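Local coordinates for Lmo0547 protein (Listeria monocytogenes, PDB 4R9N) that probably regulates transcription by binding DNA in response to a carbohydrate effector, as expected of a SorC-family regulator of which this is the putative sugar-binding domain, at residues V23-M28 against V244-M249; K39-T44 against R64-E69; D146-G151 against K213-V218; R187-D192 against V232-A237. All coordinates share one frame; numbering follows the deposited sequence. Where two conformers were deposited one is given.

Contact 1. Residues V23-M28 against V244-M249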
loop_
_atom_site.group_PDB
_atom_site.type_symbol
_atom_site.label_atom_id
_atom_site.label_comp_id
_atom_site.label_asym_id
_atom_site.label_seq_id
_atom_site.Cartn_x
_atom_site.Cartn_y
_atom_site.Cartn_z
ATOM N N VAL A 23 6.853 -15.888 3.416
ATOM C CA VAL A 23 6.748 -16.768 2.276
ATOM C C VAL A 23 8.117 -17.356 2.003
ATOM O O VAL A 23 9.072 -16.625 1.891
ATOM C CB VAL A 23 6.207 -15.935 1.066
ATOM C CG1 VAL A 23 6.426 -16.646 -0.228
ATOM C CG2 VAL A 23 4.723 -15.620 1.287
ATOM N N ALA A 24 8.210 -18.676 1.901
ATOM C CA ALA A 24 9.482 -19.342 1.702
ATOM C C ALA A 24 9.870 -19.292 0.254
ATOM O O ALA A 24 9.151 -19.771 -0.584
ATOM C CB ALA A 24 9.426 -20.796 2.175
ATOM N N THR A 25 11.012 -18.695 -0.035
ATOM C CA THR A 25 11.513 -18.646 -1.380
ATOM C C THR A 25 12.526 -19.775 -1.476
ATOM O O THR A 25 13.337 -19.988 -0.562
ATOM C CB THR A 25 12.228 -17.326 -1.670
ATOM O OG1 THR A 25 13.221 -17.099 -0.676
ATOM C CG2 THR A 25 11.254 -16.137 -1.665
ATOM N N HIS A 26 12.479 -20.540 -2.546
ATOM C CA HIS A 26 13.461 -21.596 -2.665
ATOM C C HIS A 26 14.651 -20.901 -3.320
ATOM O O HIS A 26 15.511 -20.337 -2.626
ATOM C CB HIS A 26 12.888 -22.846 -3.385
ATOM C CG HIS A 26 13.936 -23.840 -3.798
ATOM N ND1 HIS A 26 13.828 -24.610 -4.940
ATOM C CD2 HIS A 26 15.136 -24.149 -3.249
ATOM C CE1 HIS A 26 14.911 -25.355 -5.071
ATOM N NE2 HIS A 26 15.722 -25.093 -4.060
ATOM N N ASP A 27 14.684 -20.860 -4.635
ATOM C CA ASP A 27 15.889 -20.398 -5.323
ATOM C C ASP A 27 15.317 -19.501 -6.369
ATOM O O ASP A 27 15.207 -19.893 -7.518
ATOM C CB ASP A 27 16.667 -21.577 -5.962
ATOM C CG ASP A 27 17.772 -22.181 -5.034
ATOM O OD1 ASP A 27 18.688 -21.474 -4.541
ATOM O OD2 ASP A 27 17.768 -23.421 -4.839
HETATM N N MSE A 28 14.899 -18.321 -5.934
HETATM C CA MSE A 28 14.283 -17.309 -6.783
HETATM C C MSE A 28 14.994 -16.008 -6.813
HETATM O O MSE A 28 15.475 -15.516 -5.787
HETATM C CB MSE A 28 12.909 -17.076 -6.123
HETATM C CG MSE A 28 11.980 -18.268 -6.271
HETATM SE SE MSE A 28 10.293 -17.902 -5.213
HETATM C CE MSE A 28 9.180 -19.127 -6.186
ATOM N N VAL A 244 3.111 -9.108 4.675
ATOM C CA VAL A 244 3.320 -10.270 3.845
ATOM C C VAL A 244 4.638 -9.995 3.146
ATOM O O VAL A 244 4.753 -9.027 2.360
ATOM C CB VAL A 244 2.203 -10.497 2.795
ATOM C CG1 VAL A 244 2.420 -11.813 2.114
ATOM C CG2 VAL A 244 0.838 -10.517 3.489
ATOM N N ILE A 245 5.643 -10.796 3.496
ATOM C CA ILE A 245 6.988 -10.667 2.961
ATOM C C ILE A 245 7.667 -12.004 2.790
ATOM O O ILE A 245 7.189 -13.025 3.298
ATOM C CB ILE A 245 7.909 -9.758 3.797
ATOM C CG1 ILE A 245 8.106 -10.324 5.189
ATOM C CG2 ILE A 245 7.389 -8.305 3.818
ATOM C CD1 ILE A 245 9.181 -9.540 5.961
ATOM N N THR A 246 8.787 -11.976 2.091
ATOM C CA THR A 246 9.557 -13.154 1.813
ATOM C C THR A 246 10.424 -13.471 3.020
ATOM O O THR A 246 10.687 -12.626 3.868
ATOM C CB THR A 246 10.505 -12.999 0.605
ATOM O OG1 THR A 246 11.424 -11.951 0.818
ATOM C CG2 THR A 246 9.757 -12.799 -0.696
ATOM N N ASP A 247 10.896 -14.681 3.088
ATOM C CA ASP A 247 11.829 -15.027 4.188
ATOM C C ASP A 247 13.166 -14.327 4.071
ATOM O O ASP A 247 13.799 -14.002 5.091
ATOM C CB ASP A 247 12.002 -16.563 4.328
ATOM C CG ASP A 247 12.396 -17.231 3.062
ATOM O OD1 ASP A 247 12.603 -16.540 2.013
ATOM O OD2 ASP A 247 12.503 -18.505 3.127
ATOM N N ARG A 248 13.597 -14.079 2.837
ATOM C CA ARG A 248 14.809 -13.278 2.581
ATOM C C ARG A 248 14.688 -11.845 3.154
ATOM O O ARG A 248 15.614 -11.339 3.800
ATOM C CB ARG A 248 15.077 -13.248 1.078
ATOM C CG ARG A 248 16.526 -13.057 0.648
ATOM C CD ARG A 248 16.830 -13.888 -0.599
ATOM N NE ARG A 248 15.791 -13.755 -1.625
ATOM C CZ ARG A 248 15.610 -14.585 -2.655
ATOM N NH1 ARG A 248 14.636 -14.352 -3.516
ATOM N NH2 ARG A 248 16.398 -15.618 -2.846
HETATM N N MSE A 249 13.535 -11.198 2.928
HETATM C CA MSE A 249 13.288 -9.873 3.462
HETATM C C MSE A 249 13.172 -9.962 4.959
HETATM O O MSE A 249 13.647 -9.084 5.650
HETATM C CB MSE A 249 11.973 -9.299 2.946
HETATM C CG MSE A 249 11.603 -7.969 3.575
HETATM SE SE MSE A 249 12.768 -6.488 2.943
HETATM C CE MSE A 249 12.914 -7.244 1.143
#

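Contact 2. Residues K39-T44 against R64-E69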
loop_
_atom_site.group_PDB
_atom_site.type_symbol
_atom_site.label_atom_id
_atom_site.label_comp_id
_atom_site.label_asym_id
_atom_site.label_seq_id
_atom_site.Cartn_x
_atom_site.Cartn_y
_atom_site.Cartn_z
ATOM N N LYS A 39 1.151 -14.217 -5.338
ATOM C CA LYS A 39 0.311 -15.383 -5.407
ATOM C C LYS A 39 -0.077 -15.882 -4.026
ATOM O O LYS A 39 -1.270 -16.182 -3.722
ATOM C CB LYS A 39 1.083 -16.482 -6.116
ATOM C CG LYS A 39 0.263 -17.694 -6.403
ATOM C CD LYS A 39 1.017 -18.648 -7.322
ATOM C CE LYS A 39 0.035 -19.515 -8.091
ATOM N NZ LYS A 39 -0.462 -18.707 -9.246
ATOM N N GLU A 40 0.914 -15.923 -3.146
ATOM C CA GLU A 40 0.635 -16.391 -1.773
ATOM C C GLU A 40 -0.117 -15.378 -0.940
ATOM O O GLU A 40 -0.974 -15.795 -0.097
ATOM C CB GLU A 40 1.911 -16.844 -1.102
ATOM C CG GLU A 40 2.441 -18.085 -1.837
ATOM C CD GLU A 40 1.463 -19.281 -1.814
ATOM O OE1 GLU A 40 0.789 -19.484 -0.796
ATOM O OE2 GLU A 40 1.335 -19.992 -2.843
ATOM N N ALA A 41 0.112 -14.087 -1.212
ATOM C CA ALA A 41 -0.658 -13.056 -0.582
ATOM C C ALA A 41 -2.096 -13.136 -0.983
ATOM O O ALA A 41 -2.976 -12.988 -0.114
ATOM C CB ALA A 41 -0.108 -11.676 -0.858
ATOM N N ALA A 42 -2.353 -13.362 -2.270
ATOM C CA ALA A 42 -3.720 -13.469 -2.703
ATOM C C ALA A 42 -4.428 -14.630 -1.984
ATOM O O ALA A 42 -5.585 -14.502 -1.547
ATOM C CB ALA A 42 -3.793 -13.626 -4.178
ATOM N N TYR A 43 -3.748 -15.746 -1.885
ATOM C CA TYR A 43 -4.327 -16.949 -1.289
ATOM C C TYR A 43 -4.639 -16.711 0.164
ATOM O O TYR A 43 -5.786 -16.920 0.597
ATOM C CB TYR A 43 -3.417 -18.132 -1.456
ATOM C CG TYR A 43 -3.855 -19.349 -0.669
ATOM C CD1 TYR A 43 -5.063 -20.003 -0.937
ATOM C CD2 TYR A 43 -3.092 -19.793 0.351
ATOM C CE1 TYR A 43 -5.483 -21.097 -0.203
ATOM C CE2 TYR A 43 -3.482 -20.876 1.087
ATOM C CZ TYR A 43 -4.680 -21.535 0.819
ATOM O OH TYR A 43 -5.027 -22.636 1.613
ATOM N N THR A 44 -3.671 -16.233 0.926
ATOM C CA THR A 44 -3.867 -16.052 2.325
ATOM C C THR A 44 -4.777 -14.903 2.683
ATOM O O THR A 44 -5.665 -15.043 3.567
ATOM C CB THR A 44 -2.554 -15.873 3.047
ATOM O OG1 THR A 44 -1.802 -17.072 2.882
ATOM C CG2 THR A 44 -2.805 -15.646 4.537
ATOM N N ARG A 64 -0.896 -4.526 -8.005
ATOM C CA ARG A 64 -1.373 -5.003 -9.317
ATOM C C ARG A 64 -1.173 -6.539 -9.460
ATOM O O ARG A 64 -2.081 -7.275 -9.843
ATOM C CB ARG A 64 -0.725 -4.216 -10.419
ATOM C CG ARG A 64 -1.072 -4.737 -11.795
ATOM C CD ARG A 64 -2.454 -4.208 -12.147
ATOM N NE ARG A 64 -3.437 -5.209 -11.967
ATOM C CZ ARG A 64 -4.727 -5.064 -12.197
ATOM N NH1 ARG A 64 -5.476 -6.147 -12.058
ATOM N NH2 ARG A 64 -5.255 -3.883 -12.532
ATOM N N LYS A 65 0.020 -7.025 -9.105
ATOM C CA LYS A 65 0.273 -8.443 -9.100
ATOM C C LYS A 65 -0.670 -9.229 -8.162
ATOM O O LYS A 65 -1.212 -10.280 -8.513
ATOM C CB LYS A 65 1.760 -8.699 -8.792
ATOM C CG LYS A 65 2.676 -8.357 -9.958
ATOM C CD LYS A 65 4.157 -8.395 -9.593
ATOM C CE LYS A 65 5.052 -8.026 -10.802
ATOM N NZ LYS A 65 4.878 -9.026 -11.899
ATOM N N PHE A 66 -0.828 -8.734 -6.952
ATOM C CA PHE A 66 -1.798 -9.298 -5.990
ATOM C C PHE A 66 -3.149 -9.431 -6.626
ATOM O O PHE A 66 -3.806 -10.471 -6.558
ATOM C CB PHE A 66 -1.830 -8.421 -4.749
ATOM C CG PHE A 66 -2.968 -8.679 -3.819
ATOM C CD1 PHE A 66 -2.938 -9.735 -2.913
ATOM C CD2 PHE A 66 -4.066 -7.842 -3.821
ATOM C CE1 PHE A 66 -3.987 -9.929 -2.031
ATOM C CE2 PHE A 66 -5.108 -8.050 -2.956
ATOM C CZ PHE A 66 -5.063 -9.112 -2.069
ATOM N N ALA A 67 -3.608 -8.351 -7.219
ATOM C CA ALA A 67 -4.932 -8.388 -7.875
ATOM C C ALA A 67 -5.027 -9.375 -9.039
ATOM O O ALA A 67 -6.022 -10.030 -9.208
ATOM C CB ALA A 67 -5.352 -6.981 -8.283
ATOM N N ASN A 68 -3.972 -9.530 -9.824
ATOM C CA ASN A 68 -3.986 -10.440 -10.923
ATOM C C ASN A 68 -4.097 -11.862 -10.382
ATOM O O ASN A 68 -4.723 -12.716 -11.043
ATOM C CB ASN A 68 -2.657 -10.299 -11.742
ATOM C CG ASN A 68 -2.595 -9.009 -12.562
ATOM O OD1 ASN A 68 -3.566 -8.279 -12.727
ATOM N ND2 ASN A 68 -1.427 -8.721 -13.060
ATOM N N GLU A 69 -3.441 -12.113 -9.228
ATOM C CA GLU A 69 -3.416 -13.465 -8.654
ATOM C C GLU A 69 -4.673 -13.798 -7.839
ATOM O O GLU A 69 -4.891 -14.955 -7.424
ATOM C CB GLU A 69 -2.183 -13.655 -7.762
ATOM C CG GLU A 69 -0.836 -13.558 -8.491
ATOM C CD GLU A 69 -0.505 -14.787 -9.292
ATOM O OE1 GLU A 69 -1.244 -15.806 -9.264
ATOM O OE2 GLU A 69 0.523 -14.701 -9.971
#

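Contact 3. Residues D146-G151 against K213-V218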
loop_
_atom_site.group_PDB
_atom_site.type_symbol
_atom_site.label_atom_id
_atom_site.label_comp_id
_atom_site.label_asym_id
_atom_site.label_seq_id
_atom_site.Cartn_x
_atom_site.Cartn_y
_atom_site.Cartn_z
ATOM N N ASP A 146 -12.691 -1.332 6.875
ATOM C CA ASP A 146 -12.352 -2.314 7.915
ATOM C C ASP A 146 -10.864 -2.679 7.793
ATOM O O ASP A 146 -10.173 -3.000 8.785
ATOM C CB ASP A 146 -13.168 -3.593 7.729
ATOM C CG ASP A 146 -14.666 -3.462 8.125
ATOM O OD1 ASP A 146 -15.093 -2.534 8.839
ATOM O OD2 ASP A 146 -15.431 -4.311 7.633
HETATM N N MSE A 147 -10.426 -2.791 6.532
HETATM C CA MSE A 147 -9.036 -3.166 6.246
HETATM C C MSE A 147 -8.512 -2.496 5.052
HETATM O O MSE A 147 -9.269 -2.201 4.130
HETATM C CB MSE A 147 -9.102 -4.699 5.998
HETATM C CG MSE A 147 -8.036 -5.400 5.231
HETATM SE SE MSE A 147 -8.715 -7.306 5.016
HETATM C CE MSE A 147 -7.033 -7.506 4.283
ATOM N N ALA A 148 -7.178 -2.364 4.958
ATOM C CA ALA A 148 -6.587 -1.691 3.774
ATOM C C ALA A 148 -5.368 -2.512 3.350
ATOM O O ALA A 148 -4.689 -3.074 4.213
ATOM C CB ALA A 148 -6.190 -0.278 4.105
ATOM N N ILE A 149 -5.100 -2.572 2.055
ATOM C CA ILE A 149 -3.919 -3.233 1.526
ATOM C C ILE A 149 -3.095 -2.172 0.825
ATOM O O ILE A 149 -3.583 -1.477 -0.078
ATOM C CB ILE A 149 -4.275 -4.340 0.569
ATOM C CG1 ILE A 149 -5.157 -5.348 1.335
ATOM C CG2 ILE A 149 -2.989 -4.951 -0.058
ATOM C CD1 ILE A 149 -5.684 -6.484 0.472
ATOM N N VAL A 150 -1.827 -2.060 1.232
ATOM C CA VAL A 150 -0.932 -1.023 0.700
ATOM C C VAL A 150 0.414 -1.675 0.330
ATOM O O VAL A 150 0.774 -2.756 0.838
ATOM C CB VAL A 150 -0.708 0.146 1.694
ATOM C CG1 VAL A 150 -1.993 0.808 2.060
ATOM C CG2 VAL A 150 0.032 -0.350 2.923
ATOM N N GLY A 151 1.135 -1.008 -0.571
ATOM C CA GLY A 151 2.569 -1.288 -0.812
ATOM C C GLY A 151 3.446 -0.317 -0.021
ATOM O O GLY A 151 3.015 0.742 0.412
ATOM N N LYS A 213 -3.276 5.083 9.816
ATOM C CA LYS A 213 -3.012 4.565 11.119
ATOM C C LYS A 213 -4.321 4.291 11.907
ATOM O O LYS A 213 -4.338 3.443 12.769
ATOM C CB LYS A 213 -2.098 5.531 11.872
ATOM C CG LYS A 213 -1.333 4.858 12.983
ATOM C CD LYS A 213 -0.316 5.787 13.627
ATOM C CE LYS A 213 0.432 5.048 14.747
ATOM N NZ LYS A 213 -0.480 4.552 15.819
ATOM N N ASN A 214 -5.410 4.935 11.561
ATOM C CA ASN A 214 -6.675 4.704 12.204
ATOM C C ASN A 214 -7.481 3.525 11.624
ATOM O O ASN A 214 -8.491 3.129 12.183
ATOM C CB ASN A 214 -7.496 5.973 12.194
ATOM C CG ASN A 214 -7.034 6.972 13.228
ATOM O OD1 ASN A 214 -6.518 6.615 14.309
ATOM N ND2 ASN A 214 -7.248 8.233 12.924
ATOM N N ILE A 215 -7.040 2.962 10.523
ATOM C CA ILE A 215 -7.745 1.816 9.941
ATOM C C ILE A 215 -7.397 0.591 10.812
ATOM O O ILE A 215 -6.252 0.419 11.159
ATOM C CB ILE A 215 -7.346 1.616 8.463
ATOM C CG1 ILE A 215 -7.951 2.725 7.605
ATOM C CG2 ILE A 215 -7.821 0.283 7.920
ATOM C CD1 ILE A 215 -7.438 2.712 6.166
ATOM N N PRO A 216 -8.399 -0.232 11.175
ATOM C CA PRO A 216 -8.139 -1.313 12.139
ATOM C C PRO A 216 -7.078 -2.288 11.688
ATOM O O PRO A 216 -6.256 -2.707 12.550
ATOM C CB PRO A 216 -9.492 -2.012 12.283
ATOM C CG PRO A 216 -10.470 -0.944 12.013
ATOM C CD PRO A 216 -9.848 -0.034 10.985
ATOM N N THR A 217 -7.092 -2.671 10.411
ATOM C CA THR A 217 -6.095 -3.606 9.908
ATOM C C THR A 217 -5.517 -3.101 8.615
ATOM O O THR A 217 -6.186 -3.101 7.560
ATOM C CB THR A 217 -6.648 -5.009 9.667
ATOM O OG1 THR A 217 -7.310 -5.507 10.860
ATOM C CG2 THR A 217 -5.544 -5.985 9.189
ATOM N N VAL A 218 -4.265 -2.725 8.640
ATOM C CA VAL A 218 -3.573 -2.287 7.428
ATOM C C VAL A 218 -2.553 -3.398 7.104
ATOM O O VAL A 218 -1.698 -3.751 7.946
ATOM C CB VAL A 218 -2.826 -0.959 7.630
ATOM C CG1 VAL A 218 -1.917 -0.662 6.431
ATOM C CG2 VAL A 218 -3.810 0.152 7.883
HETATM O O HOH W 1 -10.117 -5.371 10.089
#

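Contact 4. Residues R187-D192 against V232-A237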
loop_
_atom_site.group_PDB
_atom_site.type_symbol
_atom_site.label_atom_id
_atom_site.label_comp_id
_atom_site.label_asym_id
_atom_site.label_seq_id
_atom_site.Cartn_x
_atom_site.Cartn_y
_atom_site.Cartn_z
ATOM N N ARG A 187 2.268 9.023 0.082
ATOM C CA ARG A 187 2.625 9.943 1.163
ATOM C C ARG A 187 4.057 9.566 1.622
ATOM O O ARG A 187 4.300 8.409 1.946
ATOM C CB ARG A 187 1.682 9.840 2.335
ATOM C CG ARG A 187 0.263 10.147 2.016
ATOM C CD ARG A 187 0.045 11.549 1.448
ATOM N NE ARG A 187 -1.373 11.828 1.281
ATOM C CZ ARG A 187 -2.070 12.768 1.927
ATOM N NH1 ARG A 187 -1.517 13.577 2.872
ATOM N NH2 ARG A 187 -3.348 12.864 1.649
ATOM N N PHE A 188 4.951 10.549 1.604
ATOM C CA PHE A 188 6.410 10.408 1.801
ATOM C C PHE A 188 6.746 10.712 3.224
ATOM O O PHE A 188 6.394 11.787 3.709
ATOM C CB PHE A 188 7.072 11.389 0.853
ATOM C CG PHE A 188 6.881 10.993 -0.552
ATOM C CD1 PHE A 188 7.708 10.036 -1.131
ATOM C CD2 PHE A 188 5.832 11.524 -1.316
ATOM C CE1 PHE A 188 7.521 9.612 -2.435
ATOM C CE2 PHE A 188 5.637 11.079 -2.606
ATOM C CZ PHE A 188 6.480 10.141 -3.165
ATOM N N PHE A 189 7.356 9.765 3.922
ATOM C CA PHE A 189 7.594 9.873 5.339
ATOM C C PHE A 189 9.076 9.822 5.673
ATOM O O PHE A 189 9.911 9.303 4.943
ATOM C CB PHE A 189 6.813 8.798 6.137
ATOM C CG PHE A 189 7.074 7.393 5.682
ATOM C CD1 PHE A 189 6.255 6.799 4.702
ATOM C CD2 PHE A 189 8.114 6.655 6.210
ATOM C CE1 PHE A 189 6.443 5.446 4.325
ATOM C CE2 PHE A 189 8.331 5.327 5.814
ATOM C CZ PHE A 189 7.466 4.700 4.880
ATOM N N THR A 190 9.385 10.479 6.773
ATOM C CA THR A 190 10.691 10.466 7.386
ATOM C C THR A 190 10.894 9.217 8.239
ATOM O O THR A 190 10.005 8.390 8.350
ATOM C CB THR A 190 10.874 11.735 8.242
ATOM O OG1 THR A 190 9.733 11.924 9.079
ATOM C CG2 THR A 190 10.993 12.967 7.321
ATOM N N ALA A 191 12.069 9.104 8.867
ATOM C CA ALA A 191 12.417 7.935 9.646
ATOM C C ALA A 191 11.442 7.657 10.787
ATOM O O ALA A 191 11.318 6.529 11.240
ATOM C CB ALA A 191 13.833 8.071 10.190
ATOM N N ASP A 192 10.764 8.656 11.277
ATOM C CA ASP A 192 9.824 8.443 12.369
ATOM C C ASP A 192 8.465 8.016 11.884
ATOM O O ASP A 192 7.520 7.978 12.649
ATOM C CB ASP A 192 9.727 9.697 13.250
ATOM C CG ASP A 192 9.278 10.917 12.502
ATOM O OD1 ASP A 192 9.014 10.813 11.272
ATOM O OD2 ASP A 192 9.205 12.000 13.166
ATOM N N VAL A 232 11.050 -0.689 7.471
ATOM C CA VAL A 232 11.368 -0.623 8.890
ATOM C C VAL A 232 10.841 0.622 9.543
ATOM O O VAL A 232 10.238 0.564 10.626
ATOM C CB VAL A 232 12.865 -0.819 9.171
ATOM C CG1 VAL A 232 13.205 -0.422 10.611
ATOM C CG2 VAL A 232 13.230 -2.279 8.933
ATOM N N ALA A 233 10.961 1.759 8.873
ATOM C CA ALA A 233 10.393 2.959 9.420
ATOM C C ALA A 233 8.874 2.883 9.541
ATOM O O ALA A 233 8.279 3.354 10.534
ATOM C CB ALA A 233 10.822 4.171 8.569
ATOM N N ALA A 234 8.216 2.341 8.521
ATOM C CA ALA A 234 6.790 2.230 8.587
ATOM C C ALA A 234 6.309 1.331 9.731
ATOM O O ALA A 234 5.297 1.620 10.402
ATOM C CB ALA A 234 6.258 1.725 7.246
ATOM N N LEU A 235 6.993 0.234 9.886
ATOM C CA LEU A 235 6.678 -0.770 10.915
ATOM C C LEU A 235 6.893 -0.202 12.305
ATOM O O LEU A 235 6.008 -0.326 13.145
ATOM C CB LEU A 235 7.530 -2.023 10.782
ATOM C CG LEU A 235 7.192 -2.932 9.624
ATOM C CD1 LEU A 235 8.281 -3.950 9.355
ATOM C CD2 LEU A 235 5.825 -3.585 9.829
ATOM N N ASN A 236 8.007 0.504 12.496
ATOM C CA ASN A 236 8.290 1.183 13.798
ATOM C C ASN A 236 7.272 2.252 14.201
ATOM O O ASN A 236 6.971 2.406 15.404
ATOM C CB ASN A 236 9.712 1.793 13.800
ATOM C CG ASN A 236 10.802 0.721 13.799
ATOM O OD1 ASN A 236 10.559 -0.429 14.166
ATOM N ND2 ASN A 236 11.999 1.093 13.384
ATOM N N ALA A 237 6.714 2.946 13.206
ATOM C CA ALA A 237 5.701 3.950 13.422
ATOM C C ALA A 237 4.308 3.389 13.634
ATOM O O ALA A 237 3.365 4.148 13.831
ATOM C CB ALA A 237 5.669 4.898 12.229
HETATM O O HOH W 2 9.538 4.970 12.395
#

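Contact 1. Residues V23-M28 against V244-M249
The guanidinium of R248 carries T25 OG1 over one face, 4.0 Å above its centre, while at its edge, near the plane, stands the backbone oxygen of M28. R248 NH1 donates to M28 O at 2.7 Å, a short but bent bond (136° at the hydrogen) that reaches the oxygen from above its carbonyl plane; NH2 adds a weak second bond to M28 O. Bends at chi2 (143°) and chi3 turn the arginine back over the loop; R248 was modelled in two conformers, and these bonds belong to the one described. The D247 carboxylate, its CG folded between backbone N and carbonyl carbon, is the second flat group. T25 OG1 donates to the syn lone pair of D247 OD1 at 2.8 Å, and T25 N sends a weak bond to the same oxygen. Next to these groups the backbones pair as parallel strands: V23 N donates to I245 O at 2.9 Å, in the carbonyl plane, and D247 N to V23 O, also at 2.9 Å. T246 is the N-cap of the following helix, its OG1 accepting from M249 N at 3.1 Å, and its CG2 packs on T25 CG2. The contact thus lies where edge strand 19-23 borders strand 242-246 of the parallel sheet, at the start of helix 247-253; helix 30-49 packs alongside, F36 touching V23 and M28, and A33 touching R248.

Contact 2. Residues K39-T44 against R64-E69
E69 reaches across to helix 39-44 with every part of its side chain. CB lies 3.8 Å from K39 CA and 3.9 Å from A42 CB; CG, anti to the carbonyl carbon, also rests against K39 CA. The bend at chi2 (-76°) then swings the carboxylate along the lysine, where CD meets K39 CB and OE1 meets K39 CG. At the tip OE1 accepts a salt-bridging hydrogen bond from K39 NZ at 3.0 Å, met from above the carboxylate plane. K39 gets there by an extended chain that turns at chi4, and the two side chains cross obliquely. The apolar half is carried by F66, whose CG is anti to the backbone N (chi1 167°). Its CE1 approaches A42 CA at 3.6 Å, and A41 O lies at the ring edge, near its plane. CD1 is 4.0 Å from A41 CB. Small alanines on the facing helix are consistent with the axis approach of 8.1 Å at a crossing of -59°. The charged pair lies on the solvent side, K39 being exposed and E69 partly so, while the F66 ring is buried. Further along, F66 touches L45, while A67 and R64 turn to helix 96-107, so helix 61-69 packs between that helix and helix 30-49.

Contact 3. Residues D146-G151 against K213-V218
I215 turns CG1 anti to its carbonyl carbon (chi1 -72°) and keeps chi2 extended, which carries CD1 to 3.8 Å from A148 CB; V218, with CG1 anti to its backbone N (chi1 170°), points that methyl at V150 CG2, 4.0 Å away. V218 on V150 joins neighbouring strands 147-151 and 217-221 in the centre of the parallel sheet of a Rossmann-like alpha/beta domain, while I215 packs on A148 from the loop leading into strand 217-221. A148 N bonds to T217 O, 2.9 Å long and nearly along the C=O axis (161° at the oxygen); A148 also bonds through its backbone to V219, so it is held by the residues before and after V218, the parallel pattern. T217 O also receives a CA-H...O contact from M147 CA at 3.1 Å. A148, V150 and V218 share the sheet face that L212 of helix 209-213 packs against, whereas M147 and T217 lie on the other face, where both touch R48 of helix 30-49. Pairing slackens where the strands begin: T217 N bonds only weakly to D146 O. The D146 carboxylate forms a salt bridge with K53. P216 CB rests 3.7 Å from D146 O, and one water bridges the segments, donating to D146 O at 2.7 Å and lying 2.9 Å from T217 OG1.

Contact 4. Residues R187-D192 against V232-A237
F189 lays the CE2-CZ side of its ring against two successive alanines of helix 232-236. CE2 approaches A233 CB at 3.9 Å, the methyl standing at the ring edge and near its plane, so this is an edge contact rather than a methyl over the face; CZ meets A234 CB at 4.0 Å. The phenylalanine takes the crowded first torsion, CG between backbone N and carbonyl carbon (chi1 55°), and its CB points toward the helix. A233 CB serves two partners, since it also lies 3.6 Å from A191 O, just past the strand. One turn later A237 CB repeats this pattern against D192 O, again at 3.6 Å. No direct hydrogen bond crosses between the segments. The polar link is instead a water that donates to A191 O at 2.6 Å and to A233 O at 2.8 Å, while A233 O also accepts the helical bond from A237 N. The turn itself is braced by T190 OG1, which donates to D192 OD1 at 2.6 Å from above the carboxylate plane; D192 OD1 accepts a further bond from K194 N. Strand 187-190 and the helix run almost perpendicular, at 82°, with axes 9.5 Å apart at closest approach. V181, on the partner strand 180-184, touches both F189 and A233, and L209 reaches F189 from helix 209-213. The geometry is that of a two-stranded antiparallel hairpin packed crosswise on a helix, here helix 228-236, which precedes strand 242-246 in the alternating helix and strand order of a Rossmann-like domain.

From the N terminus, strand 19-23 leads into the loop that contact 1 closes 216 residues later, joining it to strand 242-246 near the C terminus; the other three contacts nest inside this loop. Contact 2 closes early, pairing helices 30-49 and 61-69, and touches contact 1 through E40 against V23. Contact 3 opens after contact 2 has closed and joins the sheet strands 147-151 and 217-221; F66 of contact 2 reaches I149 there. Contact 4 crosses contact 3, since its segments alternate with it along the chain, and ties the hairpin strand to helix 228-236. Contacts 2 and 4 lie on opposite sides of the chain's centre, about 25 Å apart between centres.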